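Local coordinates for protein amidohydrolase (Xanthomonas campestris pv. campestris, PDB 4DZH) that probably deaminates adenosine-type substrates such as 5'-methylthioadenosine by hydrolysis, as a zinc-dependent member of the amidohydrolase superfamily, at residues H226-E231 and G314-A319; V284-E289 and G297-C302; L304-V309 and A341-A346. One frame throughout, in Å; residues are numbered along the deposited sequence.

Following the chain from its N terminus, strand 225-229 delivers the first half of contact 1, and the loop it opens closes only at 314-319, after three more parallel strands of the barrel. Contact 2 is nested within that loop: strand 283-286 runs into helix 288-293, and the chain soon turns back at 297-302 against the strand it has just left. Contact 3 starts beyond contact 2, at the end of helix 301-306, and crosses contact 1, since its second half, 341-346, lies past 314-319. Contact 1 belongs to the metal centre, contact 2 joins a strand end to helix 301-306, and contact 3 ties that helix to the loop after helix 326-341.

Contact 1 of 3, residues H226-E231 and G314-A319; sequences HLHTHE and GTDGCA. With ZN (zinc ion), chain E; ZN (zinc ion), chain F.
The zinc centre at the C-terminal end of the barrel strands joins His-228 to Asp-316, whose side chains meet through metal and not directly. His-228 NE2 binds the first zinc at 2.2 Å, and Asp-316 OD1 reaches the same ion at 2.4 Å from near the plane of the imidazole, at its edge. With CG anti to the carbonyl carbon (chi1 -59°), the ring of His-228 extends from strand 225-229 to the metal, while its ND1 bonds to the carbonyl of His-201, which fixes the ring's rotation and keeps NE2 for zinc. His-79 and His-81 complete the protein ligands, the set of histidines and one aspartate familiar from amidohydrolase TIM barrels. A carboxylate suits position 316 because it can serve two ions: OD2 of Asp-316 binds the second zinc at 2.0 Å, and OD1 of Asp-316 binds it too, more weakly by length, at 2.6 Å, so the carboxylate chelates the second zinc while OD1 bridges the pair. Ser-290 hydrogen-bonds to OD2 as a second-shell partner. Water 2 bridges the two zincs. Glu-231 sends OE2 to water 1 at 2.5 Å, and that water, donating to the carboxylate, is itself a ligand of the second zinc at 2.1 Å, so in this chain Glu-231 reaches the metal through water.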
# COMPACT_ATOMS: atom_id res chain seq x y z
N HIS A 226 -7.58 11.88 23.68
CA HIS A 226 -6.85 11.26 22.55
C HIS A 226 -5.39 11.03 22.96
O HIS A 226 -4.64 12.01 23.08
CB HIS A 226 -6.91 12.28 21.40
CG HIS A 226 -6.26 11.84 20.12
ND1 HIS A 226 -6.29 12.64 18.98
CD2 HIS A 226 -5.54 10.75 19.78
CE1 HIS A 226 -5.64 12.03 18.00
NE2 HIS A 226 -5.17 10.88 18.46
N LEU A 227 -4.99 9.77 23.16
CA LEU A 227 -3.71 9.47 23.82
C LEU A 227 -2.90 8.38 23.13
O LEU A 227 -3.37 7.23 23.01
CB LEU A 227 -3.99 9.05 25.26
CG LEU A 227 -2.84 8.55 26.13
CD1 LEU A 227 -1.93 9.70 26.42
CD2 LEU A 227 -3.40 7.97 27.46
N HIS A 228 -1.67 8.69 22.72
CA HIS A 228 -0.74 7.62 22.34
C HIS A 228 -0.53 6.67 23.51
O HIS A 228 -0.03 7.10 24.56
CB HIS A 228 0.63 8.17 21.93
CG HIS A 228 0.62 9.12 20.77
ND1 HIS A 228 0.93 10.45 20.93
CD2 HIS A 228 0.48 8.92 19.44
CE1 HIS A 228 0.93 11.04 19.75
NE2 HIS A 228 0.66 10.14 18.82
N THR A 229 -0.86 5.39 23.34
CA THR A 229 -0.84 4.45 24.47
C THR A 229 -0.19 3.11 24.12
O THR A 229 -0.63 2.42 23.18
CB THR A 229 -2.28 4.17 24.94
OG1 THR A 229 -2.98 5.40 25.18
CG2 THR A 229 -2.31 3.33 26.26
N HIS A 230 0.83 2.68 24.88
CA HIS A 230 1.44 1.36 24.64
C HIS A 230 1.97 1.20 23.20
O HIS A 230 1.85 0.13 22.57
CB HIS A 230 0.50 0.19 25.02
CG HIS A 230 0.42 -0.08 26.49
ND1 HIS A 230 0.37 -1.36 27.00
CD2 HIS A 230 0.37 0.76 27.55
CE1 HIS A 230 0.31 -1.29 28.32
NE2 HIS A 230 0.30 -0.02 28.68
N GLU A 231 2.58 2.26 22.71
CA GLU A 231 3.10 2.27 21.37
C GLU A 231 4.38 1.42 21.23
O GLU A 231 4.66 0.83 20.19
CB GLU A 231 3.34 3.72 20.91
CG GLU A 231 3.87 3.75 19.46
CD GLU A 231 4.06 5.15 18.92
OE1 GLU A 231 4.05 6.10 19.72
OE2 GLU A 231 4.19 5.28 17.67
N GLY A 314 -5.89 4.79 11.54
CA GLY A 314 -5.29 6.09 11.31
C GLY A 314 -3.92 5.93 10.62
O GLY A 314 -3.31 4.84 10.60
N THR A 315 -3.39 7.02 10.09
CA THR A 315 -2.14 6.97 9.33
C THR A 315 -0.92 7.42 10.15
O THR A 315 0.22 7.12 9.75
CB THR A 315 -2.19 7.82 8.01
OG1 THR A 315 -2.51 9.18 8.34
CG2 THR A 315 -3.24 7.25 6.99
N ASP A 316 -1.13 8.20 11.23
CA ASP A 316 -0.06 8.92 11.92
C ASP A 316 0.47 9.96 10.94
O ASP A 316 -0.23 10.30 9.95
CB ASP A 316 1.05 7.94 12.42
CG ASP A 316 1.74 8.38 13.72
OD1 ASP A 316 1.34 9.31 14.46
OD2 ASP A 316 2.71 7.64 14.02
N GLY A 317 1.67 10.45 11.12
CA GLY A 317 2.18 11.58 10.34
C GLY A 317 3.05 11.18 9.15
O GLY A 317 3.51 10.03 9.06
N CYS A 318 3.30 12.13 8.24
CA CYS A 318 4.02 11.87 7.01
C CYS A 318 5.53 11.75 7.17
O CYS A 318 6.20 11.55 6.18
CB CYS A 318 3.68 12.88 5.91
SG CYS A 318 1.96 12.72 5.35
N ALA A 319 6.05 11.85 8.39
CA ALA A 319 7.47 11.52 8.59
C ALA A 319 7.59 10.06 9.03
O ALA A 319 8.72 9.56 9.18
CB ALA A 319 8.11 12.45 9.62
ZN ZN E . 0.89 9.99 16.67
ZN ZN F . 3.55 8.52 15.55
O HOH W 1 5.03 7.32 16.52
O HOH W 2 2.32 8.58 16.94

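Contact 2 of 3, residues V284-E289 and G297-C302; sequences VVHCPE and GFCPAC. With MG (magnesium ion), chain B.
The backbones come closest where the end of strand 283-286 passes the turn before helix 301-306, with His-286 CA and Cys-299 CA 7.0 Å apart and no hydrogen bond between the segments. Pro-300 is the centre of an inverse gamma turn, closed by a weak bond from Ala-301 N to Cys-299 O, and it occupies the N-cap position of the helix. This tight turn presents Cys-299 and Ala-301 to one imidazole.

His-286 carries the contact. Its CG is anti to the backbone N (chi1 -177°), which directs the ring toward the turn. There ND1 of His-286 meets Cys-299 CB at 3.5 Å, while CD2, across the ring, lies 3.9 Å from Ala-301 CB. The methyl makes an off-centre CH-pi contact, 28° from the ring normal. Cys-299 SG, 4.4 Å from the centroid of the His-286 ring, approaches obliquely in a sulfur-aromatic contact and extends to Val-284 CG1. Small side chains suit both positions, since each lets the helix start come close to the ring. Within its own segment, Pro-288 CD sits over the centre of one ring face.

Two residues beyond Cys-287, the N-cap of helix 288-293, Glu-289 binds magnesium through OE1 at 2.0 Å, with Asn-321 and Asp-323 as the other protein ligands. Backbone bonds hold strand 283-286 between strands 261-265 and 310-313 of the barrel, and helix 326-341 packs against His-286 through Ala-333 and against Pro-288 through Glu-329 and Thr-332.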
# COMPACT_ATOMS: atom_id res chain seq x y z
N VAL A 284 -9.70 1.85 20.21
CA VAL A 284 -8.30 1.71 19.83
C VAL A 284 -8.16 2.21 18.38
O VAL A 284 -8.93 1.79 17.50
CB VAL A 284 -7.80 0.26 19.96
CG1 VAL A 284 -6.43 0.10 19.40
CG2 VAL A 284 -7.73 -0.10 21.46
N VAL A 285 -7.21 3.10 18.16
CA VAL A 285 -6.83 3.45 16.77
C VAL A 285 -5.56 2.71 16.35
O VAL A 285 -4.47 2.87 16.93
CB VAL A 285 -6.58 4.95 16.64
CG1 VAL A 285 -6.25 5.24 15.16
CG2 VAL A 285 -7.83 5.73 17.09
N HIS A 286 -5.70 1.92 15.28
CA HIS A 286 -4.62 1.14 14.71
C HIS A 286 -3.96 1.90 13.56
O HIS A 286 -4.64 2.33 12.63
CB HIS A 286 -5.24 -0.19 14.24
CG HIS A 286 -4.27 -1.19 13.67
ND1 HIS A 286 -2.97 -1.36 14.12
CD2 HIS A 286 -4.43 -2.09 12.67
CE1 HIS A 286 -2.39 -2.32 13.42
NE2 HIS A 286 -3.26 -2.78 12.54
N CYS A 287 -2.65 2.08 13.67
CA CYS A 287 -1.80 2.78 12.70
C CYS A 287 -0.71 1.80 12.23
O CYS A 287 0.48 1.90 12.59
CB CYS A 287 -1.17 4.01 13.36
SG CYS A 287 -2.37 5.20 13.99
N PRO A 288 -1.09 0.81 11.41
CA PRO A 288 -0.14 -0.26 11.11
C PRO A 288 1.12 0.19 10.36
O PRO A 288 2.22 -0.31 10.59
CB PRO A 288 -0.96 -1.23 10.23
CG PRO A 288 -2.16 -0.39 9.73
CD PRO A 288 -2.44 0.59 10.84
N GLU A 289 0.98 1.09 9.37
CA GLU A 289 2.16 1.42 8.58
C GLU A 289 3.21 2.14 9.42
O GLU A 289 4.44 1.84 9.25
CB GLU A 289 1.80 2.18 7.27
CG GLU A 289 0.90 1.33 6.33
CD GLU A 289 0.55 1.96 5.01
OE1 GLU A 289 1.08 3.07 4.69
OE2 GLU A 289 -0.23 1.30 4.27
N GLY A 297 5.99 -2.49 16.67
CA GLY A 297 5.34 -3.73 17.04
C GLY A 297 4.05 -4.03 16.31
O GLY A 297 3.76 -3.43 15.24
N PHE A 298 3.24 -4.90 16.92
CA PHE A 298 2.12 -5.57 16.24
C PHE A 298 0.85 -5.52 17.08
O PHE A 298 0.58 -6.40 17.92
CB PHE A 298 2.48 -7.03 15.92
CG PHE A 298 3.69 -7.17 15.03
CD1 PHE A 298 3.55 -7.07 13.65
CD2 PHE A 298 4.96 -7.36 15.57
CE1 PHE A 298 4.65 -7.18 12.81
CE2 PHE A 298 6.07 -7.47 14.74
CZ PHE A 298 5.92 -7.37 13.35
N CYS A 299 0.10 -4.45 16.90
CA CYS A 299 -1.22 -4.34 17.49
C CYS A 299 -2.07 -5.54 17.14
O CYS A 299 -2.15 -5.95 15.95
CB CYS A 299 -1.90 -3.04 17.02
SG CYS A 299 -3.50 -2.77 17.59
N PRO A 300 -2.70 -6.14 18.15
CA PRO A 300 -3.53 -7.35 17.95
C PRO A 300 -4.91 -6.96 17.48
O PRO A 300 -5.92 -7.09 18.20
CB PRO A 300 -3.58 -8.00 19.34
CG PRO A 300 -3.30 -6.88 20.29
CD PRO A 300 -2.48 -5.82 19.57
N ALA A 301 -4.96 -6.44 16.25
CA ALA A 301 -6.21 -5.89 15.76
C ALA A 301 -7.33 -6.90 15.69
O ALA A 301 -8.48 -6.57 15.98
CB ALA A 301 -5.99 -5.20 14.40
N CYS A 302 -7.02 -8.13 15.27
CA CYS A 302 -8.05 -9.14 15.20
C CYS A 302 -8.56 -9.46 16.62
O CYS A 302 -9.76 -9.59 16.85
CB CYS A 302 -7.52 -10.41 14.56
SG CYS A 302 -8.76 -11.71 14.52
MG MG B . 0.96 4.84 3.75
O HOH W 3 -0.97 4.93 4.43
O HOH W 4 3.02 4.72 3.07
O HOH W 5 0.47 4.04 1.84

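Contact 3 of 3, residues L304-V309 and A341-A346; sequences LQRASV and ANDATA
Arg-306 places its CG anti to the carbonyl carbon (chi1 -62°) and then runs extended to NE, long enough to carry its guanidinium from the last turn of helix 301-306 to the loop after helix 326-341. Asp-343, with CG anti to its N (chi1 -178°), comes from the opposite direction. The loop begins with a Schellman motif at Asn-342 and continues as a type I turn from Asp-343 to Ala-346, closed by Ala-346 N bonding to Asp-343 O.

The two terminal nitrogens of the arginine divide the work. NH1 of Arg-306 forms a salt bridge with Asp-343 OD2 at 3.0 Å; the donor stands above the carboxylate plane, and the two flat groups are turned 65° apart, so this is a single-oxygen grip and not a paired one. NH2 of Arg-306 donates to Thr-345 OG1 at 2.9 Å, with the hydroxyl in the guanidinium plane at its edge.

Aspartate suits position 343 because its other oxygen organises the turn. OD1 of Asp-343 accepts from Thr-345 N in an Asx turn, and threonine adds a hydroxyl that accepts a hydrogen bond from the arginine and donates one to Asp-343 OD1. Thr-345 also packs on Asp-93 of the second subunit. Thr-345 OG1 meets Asp-343 OD1 at 2.8 Å on the syn side, from the same face of the carboxylate as Thr-345 N.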
# COMPACT_ATOMS: atom_id res chain seq x y z
N LEU A 304 -8.65 -7.53 19.23
CA LEU A 304 -9.43 -6.42 19.75
C LEU A 304 -10.78 -6.41 19.09
O LEU A 304 -11.78 -6.18 19.75
CB LEU A 304 -8.72 -5.10 19.44
CG LEU A 304 -7.48 -4.77 20.27
CD1 LEU A 304 -6.63 -3.70 19.62
CD2 LEU A 304 -7.93 -4.27 21.65
N GLN A 305 -10.81 -6.62 17.76
CA GLN A 305 -12.07 -6.55 17.07
C GLN A 305 -13.02 -7.67 17.57
O GLN A 305 -14.19 -7.43 17.84
CB GLN A 305 -11.83 -6.57 15.54
CG GLN A 305 -13.08 -6.39 14.73
CD GLN A 305 -13.76 -7.71 14.48
OE1 GLN A 305 -13.09 -8.73 14.33
NE2 GLN A 305 -15.08 -7.70 14.45
N ARG A 306 -12.50 -8.88 17.72
CA ARG A 306 -13.38 -9.97 18.12
C ARG A 306 -13.78 -9.88 19.58
O ARG A 306 -14.76 -10.49 20.00
CB ARG A 306 -12.77 -11.32 17.79
CG ARG A 306 -12.59 -11.45 16.26
CD ARG A 306 -11.90 -12.72 15.84
NE ARG A 306 -11.99 -12.88 14.39
CZ ARG A 306 -11.41 -13.86 13.70
NH1 ARG A 306 -10.68 -14.77 14.34
NH2 ARG A 306 -11.55 -13.93 12.38
N ALA A 307 -13.06 -9.06 20.35
CA ALA A 307 -13.45 -8.86 21.75
C ALA A 307 -14.40 -7.68 21.88
O ALA A 307 -14.71 -7.23 22.98
CB ALA A 307 -12.23 -8.66 22.59
N SER A 308 -14.85 -7.20 20.72
CA SER A 308 -15.79 -6.09 20.63
C SER A 308 -15.20 -4.75 21.08
O SER A 308 -15.93 -3.85 21.49
CB SER A 308 -17.10 -6.37 21.39
OG SER A 308 -17.87 -7.39 20.75
N VAL A 309 -13.88 -4.60 20.96
CA VAL A 309 -13.29 -3.30 21.19
C VAL A 309 -13.49 -2.45 19.95
O VAL A 309 -13.08 -2.87 18.86
CB VAL A 309 -11.80 -3.37 21.54
CG1 VAL A 309 -11.25 -1.91 21.64
CG2 VAL A 309 -11.61 -4.11 22.87
N ALA A 341 -2.34 -12.61 13.65
CA ALA A 341 -3.23 -13.56 14.31
C ALA A 341 -3.05 -15.00 13.83
O ALA A 341 -3.70 -15.91 14.39
CB ALA A 341 -4.68 -13.12 14.13
N ASN A 342 -2.18 -15.22 12.84
CA ASN A 342 -2.04 -16.52 12.19
C ASN A 342 -3.40 -17.10 11.83
O ASN A 342 -3.76 -18.23 12.18
CB ASN A 342 -1.21 -17.49 13.04
CG ASN A 342 -0.85 -18.74 12.29
OD1 ASN A 342 -1.28 -19.84 12.66
ND2 ASN A 342 -0.08 -18.59 11.19
N ASP A 343 -4.17 -16.30 11.10
CA ASP A 343 -5.58 -16.56 10.85
C ASP A 343 -6.04 -15.75 9.64
O ASP A 343 -6.27 -14.54 9.74
CB ASP A 343 -6.40 -16.16 12.06
CG ASP A 343 -7.90 -16.46 11.90
OD1 ASP A 343 -8.42 -16.71 10.78
OD2 ASP A 343 -8.57 -16.46 12.94
N ALA A 344 -6.22 -16.44 8.52
CA ALA A 344 -6.57 -15.76 7.28
C ALA A 344 -7.96 -15.14 7.25
O ALA A 344 -8.28 -14.40 6.30
CB ALA A 344 -6.40 -16.72 6.10
N THR A 345 -8.79 -15.42 8.27
CA THR A 345 -10.14 -14.84 8.32
C THR A 345 -10.22 -13.56 9.15
O THR A 345 -11.26 -12.91 9.21
CB THR A 345 -11.21 -15.82 8.89
OG1 THR A 345 -11.05 -15.96 10.32
CG2 THR A 345 -11.17 -17.18 8.16
N ALA A 346 -9.10 -13.19 9.77
CA ALA A 346 -9.00 -11.97 10.58
C ALA A 346 -9.30 -10.72 9.75
O ALA A 346 -8.87 -10.67 8.57
CB ALA A 346 -7.61 -11.85 11.17